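Local coordinates for exopolysaccharide biosynthesis protein (Pantoea stewartii subsp. stewartii DC283, PDB 6TGF) that probably modifies the glycan of the bacterial biofilm as a hydrolase with a bacteriophage tailspike-like parallel beta-helix fold, at residues Ser558-Val563 against Val592-Arg597; Lys599-Ala604 against Tyr619-Asp624. All blocks are in the same frame, centred on the assembly; numbering follows the deposited sequence.

Overall arrangement
Both contacts lie toward the C-terminal side of the long parallel beta-helix, in a region of two five-stranded antiparallel sheets, with centres about 13 Å apart. Contact 1 joins two adjacent strands inside one sheet and is largely buried, with regular backbone bonding, aliphatic pairs on one face and mostly polar groups on the other. Contact 2 is only partly buried and links a hairpin turn of that sheet to one of the other sheet, through two side-chain-to-backbone bonds, one of them weak, and a tyrosine ring. The two share the hairpin of strands 589-597 and 602-610, and both touch the second subunit of the trimer.

Contact 1: Ser558-Val563 against Val592-Arg597; sequences SWEIEV and VIHVQR
E560 and H594 face each other as a non-hydrogen-bonded pair of antiparallel strands, their side chains side by side and pointing the same way. CG of E560 is anti to its backbone N (chi1 -177°) and the chain runs on extended, bringing OE1 within 3.0 Å of H594 NE2. That hydrogen bond is weak and bent, with the carboxylate and imidazole planes turned 57° apart. The same OE1 lies 3.3 Å from CG1 of V592, so the methyl and the imidazole both pack against the glutamate. The other oxygen, OE2, makes a salt bridge to R590 of the second subunit. Further along this face, S558 OG approaches the aliphatic part of Q596, 3.5 Å from CG, while the Q596 amide itself bonds to K598 and G556.

The opposite face is apolar. CB of I561 meets CB of I593 at 4.2 Å, and I593 reaches beyond its partner, its CD1 crossing to V563 CG2 at 4.0 Å. W559 pairs with V595 mainly through CB; the indole leads away from the partner strand, its edge near V595 O, and NE1 bonds to S552. Between the faces, W559 with V595 and I561 with I593 each exchange two backbone hydrogen bonds, among them W559 N to V595 O at 2.6 Å.

The strand 558-564 lies between 637-646 and 589-597, and 602-610 follows beyond the latter. I593 and V595 press on strand 626-633 of the facing sheet, as in a beta-sandwich, whereas the E560 and H594 face packs on the second subunit.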
ATOM      1  N   SER B 558     -41.051   0.614  15.880  1.00 40.53           N
ATOM      2  CA  SER B 558     -41.689  -0.666  15.473  1.00 40.05           C
ATOM      3  C   SER B 558     -40.619  -1.688  15.069  1.00 39.60           C
ATOM      4  O   SER B 558     -39.685  -1.310  14.338  1.00 39.46           O
ATOM      5  CB  SER B 558     -42.684  -0.451  14.358  1.00 39.92           C
ATOM      6  OG  SER B 558     -43.914   0.046  14.863  1.00 40.09           O
ATOM      7  N   TRP B 559     -40.764  -2.929  15.547  1.00 39.30           N
ATOM      8  CA  TRP B 559     -39.984  -4.125  15.131  1.00 38.89           C
ATOM      9  C   TRP B 559     -40.941  -5.157  14.524  1.00 38.65           C
ATOM     10  O   TRP B 559     -42.058  -5.307  15.058  1.00 38.87           O
ATOM     11  CB  TRP B 559     -39.225  -4.737  16.317  1.00 38.95           C
ATOM     12  CG  TRP B 559     -38.216  -3.839  16.960  1.00 38.98           C
ATOM     13  CD1 TRP B 559     -38.436  -2.937  17.959  1.00 39.25           C
ATOM     14  CD2 TRP B 559     -36.808  -3.782  16.675  1.00 38.88           C
ATOM     15  NE1 TRP B 559     -37.268  -2.312  18.304  1.00 39.33           N
ATOM     16  CE2 TRP B 559     -36.252  -2.809  17.533  1.00 39.06           C
ATOM     17  CE3 TRP B 559     -35.965  -4.447  15.777  1.00 38.72           C
ATOM     18  CZ2 TRP B 559     -34.895  -2.488  17.515  1.00 39.00           C
ATOM     19  CZ3 TRP B 559     -34.625  -4.128  15.758  1.00 38.70           C
ATOM     20  CH2 TRP B 559     -34.099  -3.162  16.618  1.00 38.82           C
ATOM     21  N   GLU B 560     -40.514  -5.839  13.457  1.00 38.30           N
ATOM     22  CA  GLU B 560     -41.187  -7.048  12.913  1.00 38.15           C
ATOM     23  C   GLU B 560     -40.152  -8.171  12.797  1.00 38.10           C
ATOM     24  O   GLU B 560     -39.286  -8.082  11.908  1.00 37.96           O
ATOM     25  CB  GLU B 560     -41.845  -6.761  11.561  1.00 38.01           C
ATOM     26  CG  GLU B 560     -42.604  -7.949  10.995  1.00 37.96           C
ATOM     27  CD  GLU B 560     -43.247  -7.705   9.642  1.00 37.83           C
ATOM     28  OE1 GLU B 560     -44.474  -7.496   9.601  1.00 37.84           O
ATOM     29  OE2 GLU B 560     -42.521  -7.731   8.630  1.00 37.76           O
ATOM     30  N   ILE B 561     -40.239  -9.173  13.677  1.00 38.26           N
ATOM     31  CA  ILE B 561     -39.393 -10.403  13.653  1.00 38.30           C
ATOM     32  C   ILE B 561     -40.115 -11.462  12.815  1.00 38.41           C
ATOM     33  O   ILE B 561     -41.137 -11.999  13.293  1.00 38.61           O
ATOM     34  CB  ILE B 561     -39.097 -10.909  15.078  1.00 38.44           C
ATOM     35  CG1 ILE B 561     -38.287  -9.892  15.886  1.00 38.45           C
ATOM     36  CG2 ILE B 561     -38.410 -12.268  15.038  1.00 38.60           C
ATOM     37  CD1 ILE B 561     -38.346 -10.113  17.380  1.00 38.75           C
ATOM     38  N   GLU B 562     -39.602 -11.734  11.612  1.00 38.28           N
ATOM     39  CA  GLU B 562     -40.081 -12.824  10.722  1.00 38.43           C
ATOM     40  C   GLU B 562     -39.348 -14.116  11.096  1.00 38.93           C
ATOM     41  O   GLU B 562     -38.119 -14.171  10.900  1.00 38.91           O
ATOM     42  CB  GLU B 562     -39.840 -12.465   9.255  1.00 38.22           C
ATOM     43  CG  GLU B 562     -40.224 -13.567   8.285  1.00 38.21           C
ATOM     44  CD  GLU B 562     -39.879 -13.281   6.836  1.00 38.03           C
ATOM     45  OE1 GLU B 562     -40.099 -14.169   5.993  1.00 38.10           O
ATOM     46  OE2 GLU B 562     -39.382 -12.174   6.553  1.00 37.91           O
ATOM     47  N   VAL B 563     -40.076 -15.102  11.628  1.00 39.68           N
ATOM     48  CA  VAL B 563     -39.583 -16.499  11.821  1.00 40.49           C
ATOM     49  C   VAL B 563     -39.881 -17.267  10.531  1.00 41.16           C
ATOM     50  O   VAL B 563     -40.982 -17.843  10.421  1.00 41.22           O
ATOM     51  CB  VAL B 563     -40.216 -17.175  13.054  1.00 40.49           C
ATOM     52  CG1 VAL B 563     -39.691 -18.589  13.260  1.00 40.63           C
ATOM     53  CG2 VAL B 563     -40.013 -16.347  14.314  1.00 40.61           C
ATOM     54  N   VAL B 592     -44.913 -14.209  11.933  1.00 39.70           N
ATOM     55  CA  VAL B 592     -44.586 -12.754  11.849  1.00 39.38           C
ATOM     56  C   VAL B 592     -44.922 -12.106  13.197  1.00 39.49           C
ATOM     57  O   VAL B 592     -46.121 -11.987  13.511  1.00 39.34           O
ATOM     58  CB  VAL B 592     -45.338 -12.085  10.682  1.00 38.96           C
ATOM     59  CG1 VAL B 592     -45.017 -10.603  10.568  1.00 38.78           C
ATOM     60  CG2 VAL B 592     -45.061 -12.790   9.362  1.00 38.96           C
ATOM     61  N   ILE B 593     -43.895 -11.710  13.958  1.00 39.55           N
ATOM     62  CA  ILE B 593     -44.016 -11.120  15.325  1.00 39.74           C
ATOM     63  C   ILE B 593     -43.826  -9.603  15.229  1.00 39.78           C
ATOM     64  O   ILE B 593     -42.738  -9.174  14.800  1.00 39.54           O
ATOM     65  CB  ILE B 593     -42.996 -11.760  16.289  1.00 39.85           C
ATOM     66  CG1 ILE B 593     -43.185 -13.276  16.387  1.00 39.96           C
ATOM     67  CG2 ILE B 593     -43.048 -11.097  17.660  1.00 40.01           C
ATOM     68  CD1 ILE B 593     -41.983 -14.010  16.930  1.00 40.18           C
ATOM     69  N   HIS B 594     -44.842  -8.833  15.631  1.00 40.10           N
ATOM     70  CA  HIS B 594     -44.812  -7.348  15.701  1.00 40.47           C
ATOM     71  C   HIS B 594     -44.532  -6.918  17.144  1.00 40.86           C
ATOM     72  O   HIS B 594     -45.156  -7.486  18.060  1.00 40.79           O
ATOM     73  CB  HIS B 594     -46.121  -6.753  15.168  1.00 40.54           C
ATOM     74  CG  HIS B 594     -46.482  -7.241  13.805  1.00 40.67           C
ATOM     75  ND1 HIS B 594     -47.400  -8.252  13.602  1.00 40.79           N
ATOM     76  CD2 HIS B 594     -46.048  -6.870  12.582  1.00 40.69           C
ATOM     77  CE1 HIS B 594     -47.520  -8.478  12.310  1.00 40.75           C
ATOM     78  NE2 HIS B 594     -46.701  -7.642  11.663  1.00 40.76           N
ATOM     79  N   VAL B 595     -43.608  -5.969  17.325  1.00 41.19           N
ATOM     80  CA  VAL B 595     -43.269  -5.336  18.634  1.00 41.68           C
ATOM     81  C   VAL B 595     -43.102  -3.833  18.395  1.00 41.95           C
ATOM     82  O   VAL B 595     -42.296  -3.470  17.520  1.00 41.81           O
ATOM     83  CB  VAL B 595     -41.998  -5.953  19.253  1.00 41.77           C
ATOM     84  CG1 VAL B 595     -41.624  -5.290  20.572  1.00 41.98           C
ATOM     85  CG2 VAL B 595     -42.127  -7.457  19.437  1.00 41.75           C
ATOM     86  N   GLN B 596     -43.850  -3.003  19.127  1.00 42.51           N
ATOM     87  CA  GLN B 596     -43.715  -1.522  19.111  1.00 43.01           C
ATOM     88  C   GLN B 596     -43.511  -1.026  20.545  1.00 44.05           C
ATOM     89  O   GLN B 596     -44.281  -1.449  21.427  1.00 44.47           O
ATOM     90  CB  GLN B 596     -44.947  -0.855  18.495  1.00 42.75           C
ATOM     91  CG  GLN B 596     -44.741   0.627  18.200  1.00 42.73           C
ATOM     92  CD  GLN B 596     -46.026   1.367  17.917  1.00 42.70           C
ATOM     93  OE1 GLN B 596     -47.078   1.068  18.475  1.00 42.75           O
ATOM     94  NE2 GLN B 596     -45.945   2.362  17.049  1.00 42.57           N
ATOM     95  N   ARG B 597     -42.512  -0.167  20.761  1.00 45.07           N
ATOM     96  CA  ARG B 597     -42.344   0.587  22.029  1.00 46.29           C
ATOM     97  C   ARG B 597     -43.496   1.592  22.131  1.00 47.23           C
ATOM     98  O   ARG B 597     -43.614   2.444  21.229  1.00 47.24           O
ATOM     99  CB  ARG B 597     -40.988   1.299  22.092  1.00 46.48           C
ATOM    100  CG  ARG B 597     -40.769   2.065  23.390  1.00 47.05           C
ATOM    101  CD  ARG B 597     -39.462   2.831  23.455  1.00 47.30           C
ATOM    102  NE  ARG B 597     -39.529   3.905  24.440  1.00 47.86           N
ATOM    103  CZ  ARG B 597     -38.530   4.731  24.745  1.00 48.10           C
ATOM    104  NH1 ARG B 597     -37.355   4.617  24.147  1.00 48.06           N
ATOM    105  NH2 ARG B 597     -38.712   5.672  25.656  1.00 48.43           N
TER

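Contact 2: Lys599-Ala604 against Tyr619-Asp624; sequences KDHAEA and YVAKTD
H601 and A621 sit at the turns of two beta-hairpins, one joining strands 589-597 and 602-610, the other joining 614-620 and 626-633, and here the turns of the two facing sheets meet. The imidazole of H601 lies beside the second turn, its CG anti to the carbonyl carbon and beside the backbone N (chi1 -52°). ND1 comes 2.7 Å from A621 O in a weak and strongly bent hydrogen bond, with the carbonyl oxygen oblique to the ring. The CB atoms of H601 and A621 also touch at 3.8 Å. The backbone N of H601 donates a fairly straight bond to D624 OD1, 3.3 Å long, meeting the oxygen on its anti side and 27° out of the carboxylate plane. Of the two bonds that tie H601 to the second hairpin, this main-chain one is the straighter, and the ring bond is weak.

Farther into the strands Y619 takes over. Its ring reaches obliquely across the start of strand 602-610, CE2 lying 3.3 Å from A602 O and CD1 3.7 Å from A604 CB. The hydroxyl oxygen lies 3.6 Å from E603 CG, the two side chains crossing at a slant, with ring and carboxylate planes 58° apart. The carboxylate of E603 belongs to the trimer interface, bonding to T573, G572 and N571 of the second subunit. The ring of H674 meets Y619 edge-to-face from the neighbouring strand. A621 CB touches A602, 3.6 Å from its O.

Two hairpin turns from facing antiparallel sheets, meeting at the sheets' edge with an aromatic ring across the adjoining strand, are consistent with a beta-sandwich.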
ATOM      1  N   LYS B 599     -45.923   4.416  24.735  1.00 51.91           N
ATOM      2  CA  LYS B 599     -45.632   5.569  25.631  1.00 53.12           C
ATOM      3  C   LYS B 599     -44.894   5.048  26.870  1.00 53.65           C
ATOM      4  O   LYS B 599     -43.915   5.696  27.290  1.00 53.65           O
ATOM      5  CB  LYS B 599     -46.920   6.306  26.012  1.00 54.00           C
ATOM      6  CG  LYS B 599     -47.731   6.841  24.837  1.00 54.31           C
ATOM      7  CD  LYS B 599     -48.682   7.969  25.195  1.00 55.21           C
ATOM      8  CE  LYS B 599     -49.721   7.604  26.236  1.00 55.86           C
ATOM      9  NZ  LYS B 599     -50.644   6.545  25.763  1.00 55.71           N
ATOM     10  N   ASP B 600     -45.351   3.913  27.411  1.00 54.17           N
ATOM     11  CA  ASP B 600     -44.699   3.154  28.512  1.00 55.09           C
ATOM     12  C   ASP B 600     -44.498   1.706  28.055  1.00 54.90           C
ATOM     13  O   ASP B 600     -45.484   1.099  27.596  1.00 54.80           O
ATOM     14  CB  ASP B 600     -45.542   3.191  29.789  1.00 55.87           C
ATOM     15  CG  ASP B 600     -46.084   4.570  30.119  1.00 56.71           C
ATOM     16  OD1 ASP B 600     -45.282   5.432  30.535  1.00 57.27           O
ATOM     17  OD2 ASP B 600     -47.301   4.774  29.942  1.00 57.10           O
ATOM     18  N   HIS B 601     -43.276   1.180  28.175  1.00 55.06           N
ATOM     19  CA  HIS B 601     -42.912  -0.215  27.806  1.00 54.94           C
ATOM     20  C   HIS B 601     -43.203  -0.444  26.318  1.00 54.04           C
ATOM     21  O   HIS B 601     -43.338   0.550  25.579  1.00 54.07           O
ATOM     22  CB  HIS B 601     -43.664  -1.213  28.701  1.00 55.63           C
ATOM     23  CG  HIS B 601     -43.515  -0.950  30.160  1.00 56.92           C
ATOM     24  ND1 HIS B 601     -42.455  -1.446  30.896  1.00 57.47           N
ATOM     25  CD2 HIS B 601     -44.279  -0.248  31.023  1.00 57.77           C
ATOM     26  CE1 HIS B 601     -42.576  -1.061  32.149  1.00 58.19           C
ATOM     27  NE2 HIS B 601     -43.686  -0.324  32.254  1.00 58.43           N
ATOM     28  N   ALA B 602     -43.283  -1.712  25.903  1.00 53.35           N
ATOM     29  CA  ALA B 602     -43.684  -2.158  24.548  1.00 52.43           C
ATOM     30  C   ALA B 602     -44.791  -3.209  24.678  1.00 51.76           C
ATOM     31  O   ALA B 602     -44.902  -3.823  25.756  1.00 51.91           O
ATOM     32  CB  ALA B 602     -42.486  -2.711  23.813  1.00 52.22           C
ATOM     33  N   GLU B 603     -45.583  -3.384  23.617  1.00 51.04           N
ATOM     34  CA  GLU B 603     -46.590  -4.471  23.479  1.00 50.78           C
ATOM     35  C   GLU B 603     -46.323  -5.201  22.161  1.00 49.80           C
ATOM     36  O   GLU B 603     -45.647  -4.615  21.296  1.00 49.92           O
ATOM     37  CB  GLU B 603     -48.006  -3.898  23.560  1.00 51.10           C
ATOM     38  CG  GLU B 603     -48.396  -3.483  24.968  1.00 51.60           C
ATOM     39  CD  GLU B 603     -49.587  -2.547  25.080  1.00 51.85           C
ATOM     40  OE1 GLU B 603     -50.173  -2.197  24.038  1.00 51.62           O
ATOM     41  OE2 GLU B 603     -49.925  -2.165  26.219  1.00 52.33           O
ATOM     42  N   ALA B 604     -46.814  -6.436  22.031  1.00 49.29           N
ATOM     43  CA  ALA B 604     -46.549  -7.328  20.879  1.00 48.58           C
ATOM     44  C   ALA B 604     -47.862  -7.891  20.323  1.00 48.01           C
ATOM     45  O   ALA B 604     -48.920  -7.674  20.941  1.00 48.47           O
ATOM     46  CB  ALA B 604     -45.604  -8.430  21.291  1.00 48.66           C
ATOM     47  N   TYR B 619     -43.490 -12.050  25.824  1.00 53.78           N
ATOM     48  CA  TYR B 619     -42.457 -10.984  25.892  1.00 53.86           C
ATOM     49  C   TYR B 619     -42.352 -10.448  27.325  1.00 54.61           C
ATOM     50  O   TYR B 619     -43.262 -10.694  28.142  1.00 54.75           O
ATOM     51  CB  TYR B 619     -42.767  -9.869  24.889  1.00 53.29           C
ATOM     52  CG  TYR B 619     -43.978  -9.034  25.217  1.00 53.10           C
ATOM     53  CD1 TYR B 619     -45.246  -9.425  24.818  1.00 52.95           C
ATOM     54  CD2 TYR B 619     -43.860  -7.849  25.925  1.00 53.21           C
ATOM     55  CE1 TYR B 619     -46.364  -8.663  25.117  1.00 53.06           C
ATOM     56  CE2 TYR B 619     -44.967  -7.078  26.233  1.00 53.30           C
ATOM     57  CZ  TYR B 619     -46.225  -7.484  25.826  1.00 53.21           C
ATOM     58  OH  TYR B 619     -47.321  -6.727  26.126  1.00 53.38           O
ATOM     59  N   VAL B 620     -41.253  -9.741  27.603  1.00 55.04           N
ATOM     60  CA  VAL B 620     -40.946  -9.095  28.913  1.00 55.81           C
ATOM     61  C   VAL B 620     -40.460  -7.670  28.634  1.00 56.21           C
ATOM     62  O   VAL B 620     -39.303  -7.517  28.198  1.00 56.35           O
ATOM     63  CB  VAL B 620     -39.904  -9.907  29.707  1.00 56.15           C
ATOM     64  CG1 VAL B 620     -39.476  -9.199  30.983  1.00 56.54           C
ATOM     65  CG2 VAL B 620     -40.402 -11.311  30.021  1.00 56.27           C
ATOM     66  N   ALA B 621     -41.324  -6.677  28.862  1.00 56.87           N
ATOM     67  CA  ALA B 621     -41.019  -5.233  28.746  1.00 57.21           C
ATOM     68  C   ALA B 621     -40.931  -4.628  30.152  1.00 57.94           C
ATOM     69  O   ALA B 621     -41.953  -4.108  30.640  1.00 58.30           O
ATOM     70  CB  ALA B 621     -42.070  -4.555  27.903  1.00 56.95           C
ATOM     71  N   LYS B 622     -39.751  -4.715  30.779  1.00 58.56           N
ATOM     72  CA  LYS B 622     -39.502  -4.291  32.186  1.00 59.50           C
ATOM     73  C   LYS B 622     -38.830  -2.910  32.227  1.00 59.03           C
ATOM     74  O   LYS B 622     -38.659  -2.381  33.342  1.00 59.75           O
ATOM     75  CB  LYS B 622     -38.664  -5.342  32.920  1.00 60.59           C
ATOM     76  CG  LYS B 622     -39.484  -6.396  33.650  1.00 61.32           C
ATOM     77  CD  LYS B 622     -38.656  -7.458  34.340  1.00 62.02           C
ATOM     78  CE  LYS B 622     -39.392  -8.770  34.520  1.00 62.30           C
ATOM     79  NZ  LYS B 622     -40.812  -8.576  34.900  1.00 62.41           N
ATOM     80  N   THR B 623     -38.456  -2.358  31.069  1.00 57.75           N
ATOM     81  CA  THR B 623     -38.008  -0.947  30.908  1.00 57.05           C
ATOM     82  C   THR B 623     -38.721  -0.343  29.695  1.00 55.70           C
ATOM     83  O   THR B 623     -39.329  -1.111  28.924  1.00 55.30           O
ATOM     84  CB  THR B 623     -36.483  -0.839  30.774  1.00 57.25           C
ATOM     85  OG1 THR B 623     -36.112  -1.198  29.443  1.00 56.87           O
ATOM     86  CG2 THR B 623     -35.731  -1.707  31.761  1.00 57.69           C
ATOM     87  N   ASP B 624     -38.644   0.982  29.539  1.00 54.88           N
ATOM     88  CA  ASP B 624     -39.244   1.724  28.398  1.00 53.88           C
ATOM     89  C   ASP B 624     -38.535   1.324  27.098  1.00 52.90           C
ATOM     90  O   ASP B 624     -39.216   1.258  26.058  1.00 52.37           O
ATOM     91  CB  ASP B 624     -39.182   3.239  28.621  1.00 53.94           C
ATOM     92  CG  ASP B 624     -40.194   3.767  29.623  1.00 54.13           C
ATOM     93  OD1 ASP B 624     -41.191   3.062  29.883  1.00 53.86           O
ATOM     94  OD2 ASP B 624     -39.981   4.884  30.133  1.00 54.43           O
TER